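Local coordinates for protein NAD_Gly3P_dh, NAD-dependent glycerol-3-phosphate dehydrogenase (Streptosporangium roseum, PDB 5OCM) that reduces imines to amines, probably with NADPH as hydride donor, as an imine reductase of the beta-hydroxyacid dehydrogenase-related family, at residues A[89-94]-A[114-119]. Sequence-based numbering, arbitrary orientation.
Sequences LVNLTS and YLDGAI. With NAP (NADP nicotinamide-adenine-dinucleotide phosphate), chain G.
In the beta-alpha-beta unit formed by strand 88-91, helix 97-109 and strand 113-120, Leu-89, Val-90 and Asn-91 pair in parallel with Tyr-114, Leu-115 and Asp-116. Leu-115 N donates to Leu-89 O, Asn-91 N to Leu-115 O, and Gly-117 N to Asn-91 O at 2.9 Å, a nearly straight bond (174°). On the face bearing Leu-89, Asn-91 and Tyr-114, Leu-89 CG lies in the plane of the tyrosine ring, at its edge, and CD2 comes 3.8 Å from Tyr-114 CD1; helix 97-109 also packs on this ring. With CG anti to its backbone N (chi1 -177°), Asn-91 works in two directions. Its ND2 reaches Tyr-114 OH at 3.1 Å, the hydroxyl lying close to the amide plane, while OD1 closes an Asx turn by accepting from Thr-93 N, which sits above the carbonyl plane, and also takes the in-plane Thr-93 OG1 at 3.0 Å. An alanine at Asn-91 would probably leave Tyr-114 OH without its amide donor and the turn through Thr-93 without its acceptor, setting the loop toward the cofactor freer to move. Just past strand 88-91, Leu-92 lays CD2 against Gly-117 CA at 3.6 Å, where a side-chain carbon on the glycine would clash, and its CB meets Ile-119 CD1 at 3.7 Å. Beyond Leu-92 and Gly-117 the direct backbone bonds between the segments end, and a water takes over, donating to Leu-92 O and accepting from Ile-119 N. The C-terminal ends of both segments then reach NADP: Ser-94 N binds O3D and Ser-94 OG shares a 2.6 Å hydrogen bond with O2D, both on the nicotinamide ribose, while Ile-119 O comes within 3.4 Å of the nicotinamide C5N. Strands whose C-terminal ends deliver loops to the dinucleotide are the hallmark of the Rossmann fold.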
loop_
_atom_site.group_PDB
_atom_site.type_symbol
_atom_site.label_atom_id
_atom_site.label_comp_id
_atom_site.label_asym_id
_atom_site.label_seq_id
_atom_site.Cartn_x
_atom_site.Cartn_y
_atom_site.Cartn_z
ATOM N N LEU A 89 -31.494 3.152 -11.824
ATOM C CA LEU A 89 -31.010 3.787 -10.630
ATOM C C LEU A 89 -29.609 3.239 -10.360
ATOM O O LEU A 89 -29.418 2.010 -10.339
ATOM C CB LEU A 89 -31.918 3.452 -9.464
ATOM C CG LEU A 89 -31.498 3.868 -8.079
ATOM C CD1 LEU A 89 -31.395 5.370 -7.982
ATOM C CD2 LEU A 89 -32.448 3.297 -7.018
ATOM N N VAL A 90 -28.655 4.144 -10.133
ATOM C CA VAL A 90 -27.263 3.790 -9.892
ATOM C C VAL A 90 -26.872 4.390 -8.546
ATOM O O VAL A 90 -26.951 5.615 -8.362
ATOM C CB VAL A 90 -26.335 4.366 -10.976
ATOM C CG1 VAL A 90 -24.849 4.091 -10.657
ATOM C CG2 VAL A 90 -26.733 3.846 -12.375
ATOM N N ASN A 91 -26.510 3.545 -7.579
ATOM C CA ASN A 91 -26.192 4.011 -6.238
ATOM C C ASN A 91 -24.708 3.898 -6.000
ATOM O O ASN A 91 -24.160 2.801 -6.032
ATOM C CB ASN A 91 -26.964 3.177 -5.229
ATOM C CG ASN A 91 -26.745 3.629 -3.784
ATOM O OD1 ASN A 91 -26.175 4.700 -3.514
ATOM N ND2 ASN A 91 -27.327 2.839 -2.853
ATOM N N LEU A 92 -24.065 5.041 -5.841
ATOM C CA LEU A 92 -22.614 5.147 -5.625
ATOM C C LEU A 92 -22.286 5.560 -4.187
ATOM O O LEU A 92 -21.139 5.950 -3.849
ATOM C CB LEU A 92 -21.992 6.119 -6.637
ATOM C CG LEU A 92 -22.135 5.728 -8.119
ATOM C CD1 LEU A 92 -21.469 6.744 -9.038
ATOM C CD2 LEU A 92 -21.631 4.320 -8.354
ATOM N N THR A 93 -23.290 5.493 -3.304
ATOM C CA THR A 93 -23.077 5.790 -1.885
ATOM C C THR A 93 -22.306 4.640 -1.205
ATOM O O THR A 93 -22.603 3.498 -1.458
ATOM C CB THR A 93 -24.458 5.974 -1.207
ATOM O OG1 THR A 93 -25.159 7.020 -1.922
ATOM C CG2 THR A 93 -24.333 6.323 0.230
ATOM N N SER A 94 -21.364 4.947 -0.322
ATOM C CA SER A 94 -20.664 3.918 0.461
ATOM C C SER A 94 -21.615 3.134 1.368
ATOM O O SER A 94 -22.612 3.649 1.845
ATOM C CB SER A 94 -19.536 4.517 1.285
ATOM O OG SER A 94 -18.698 5.284 0.492
ATOM N N TYR A 114 -31.554 -1.620 -11.170
ATOM C CA TYR A 114 -30.684 -1.096 -10.116
ATOM C C TYR A 114 -29.252 -1.591 -10.292
ATOM O O TYR A 114 -29.024 -2.802 -10.412
ATOM C CB TYR A 114 -31.194 -1.564 -8.766
ATOM C CG TYR A 114 -30.399 -1.082 -7.609
ATOM C CD1 TYR A 114 -30.270 0.259 -7.343
ATOM C CD2 TYR A 114 -29.797 -1.972 -6.731
ATOM C CE1 TYR A 114 -29.539 0.711 -6.262
ATOM C CE2 TYR A 114 -29.045 -1.526 -5.618
ATOM C CZ TYR A 114 -28.891 -0.204 -5.399
ATOM O OH TYR A 114 -28.197 0.261 -4.320
ATOM N N LEU A 115 -28.296 -0.657 -10.300
ATOM C CA LEU A 115 -26.880 -0.970 -10.281
ATOM C C LEU A 115 -26.304 -0.377 -9.021
ATOM O O LEU A 115 -26.599 0.773 -8.665
ATOM C CB LEU A 115 -26.183 -0.359 -11.481
ATOM C CG LEU A 115 -26.517 -1.010 -12.843
ATOM C CD1 LEU A 115 -25.926 -0.203 -13.972
ATOM C CD2 LEU A 115 -26.026 -2.477 -12.901
ATOM N N ASP A 116 -25.492 -1.162 -8.318
ATOM C CA ASP A 116 -24.868 -0.709 -7.101
ATOM C C ASP A 116 -23.398 -0.600 -7.383
ATOM O O ASP A 116 -22.777 -1.616 -7.783
ATOM C CB ASP A 116 -25.161 -1.686 -5.945
ATOM C CG ASP A 116 -24.863 -1.067 -4.600
ATOM O OD1 ASP A 116 -23.657 -0.890 -4.252
ATOM O OD2 ASP A 116 -25.821 -0.718 -3.846
ATOM N N GLY A 117 -22.799 0.558 -7.180
ATOM C CA GLY A 117 -21.403 0.801 -7.529
ATOM C C GLY A 117 -20.555 1.399 -6.431
ATOM O O GLY A 117 -21.061 1.859 -5.424
ATOM N N ALA A 118 -19.252 1.341 -6.632
ATOM C CA ALA A 118 -18.279 1.864 -5.702
ATOM C C ALA A 118 -17.290 2.718 -6.443
ATOM O O ALA A 118 -16.787 2.315 -7.507
ATOM C CB ALA A 118 -17.581 0.776 -4.985
ATOM N N ILE A 119 -17.068 3.940 -5.950
ATOM C CA ILE A 119 -16.172 4.890 -6.584
ATOM C C ILE A 119 -14.797 4.719 -5.989
ATOM O O ILE A 119 -14.584 5.130 -4.827
ATOM C CB ILE A 119 -16.609 6.341 -6.415
ATOM C CG1 ILE A 119 -18.054 6.540 -6.915
ATOM C CG2 ILE A 119 -15.693 7.276 -7.242
ATOM C CD1 ILE A 119 -18.688 7.812 -6.310
HETATM P PA NAP G . -20.114 14.867 1.624
HETATM O O1A NAP G . -19.295 16.023 1.053
HETATM O O2A NAP G . -20.099 14.896 3.083
HETATM O O5B NAP G . -21.646 14.851 1.055
HETATM C C5B NAP G . -22.657 14.140 1.761
HETATM C C4B NAP G . -23.867 14.292 0.870
HETATM O O4B NAP G . -24.954 13.506 1.325
HETATM C C3B NAP G . -24.393 15.757 0.733
HETATM O O3B NAP G . -24.856 16.026 -0.611
HETATM C C2B NAP G . -25.569 15.737 1.731
HETATM O O2B NAP G . -26.532 16.791 1.547
HETATM C C1B NAP G . -26.117 14.359 1.480
HETATM N N9A NAP G . -26.970 13.864 2.543
HETATM C C8A NAP G . -26.638 13.475 3.778
HETATM N N7A NAP G . -27.698 13.070 4.461
HETATM C C5A NAP G . -28.751 13.215 3.632
HETATM C C6A NAP G . -30.178 12.965 3.718
HETATM N N6A NAP G . -30.719 12.459 4.893
HETATM N N1A NAP G . -30.960 13.326 2.677
HETATM C C2A NAP G . -30.449 13.826 1.530
HETATM N N3A NAP G . -29.133 14.060 1.352
HETATM C C4A NAP G . -28.291 13.756 2.371
HETATM O O3 NAP G . -19.588 13.429 1.236
HETATM P PN NAP G . -18.838 13.074 -0.182
HETATM O O1N NAP G . -17.379 13.121 0.023
HETATM O O2N NAP G . -19.596 13.699 -1.366
HETATM O O5D NAP G . -19.203 11.503 -0.085
HETATM C C5D NAP G . -20.461 11.062 -0.604
HETATM C C4D NAP G . -20.383 9.553 -0.719
HETATM O O4D NAP G . -19.300 9.217 -1.687
HETATM C C3D NAP G . -20.108 8.898 0.649
HETATM O O3D NAP G . -20.827 7.658 0.774
HETATM C C2D NAP G . -18.594 8.653 0.537
HETATM O O2D NAP G . -18.058 7.617 1.376
HETATM C C1D NAP G . -18.464 8.342 -0.979
HETATM N N1N NAP G . -17.126 8.542 -1.498
HETATM C C2N NAP G . -16.519 9.707 -1.385
HETATM C C3N NAP G . -15.208 9.886 -1.864
HETATM C C7N NAP G . -14.442 11.145 -1.705
HETATM O O7N NAP G . -13.243 11.085 -2.052
HETATM N N7N NAP G . -15.009 12.213 -1.215
HETATM C C4N NAP G . -14.568 8.825 -2.525
HETATM C C5N NAP G . -15.290 7.651 -2.715
HETATM C C6N NAP G . -16.565 7.555 -2.186
HETATM P P2B NAP G . -26.282 18.219 2.236
HETATM O O1X NAP G . -25.343 18.941 1.327
HETATM O O2X NAP G . -27.689 18.702 2.322
HETATM O O3X NAP G . -25.826 17.892 3.660
HETATM O O HOH W 1 -18.564 4.933 -3.689
HETATM O O HOH W 2 -23.171 1.579 -3.483
#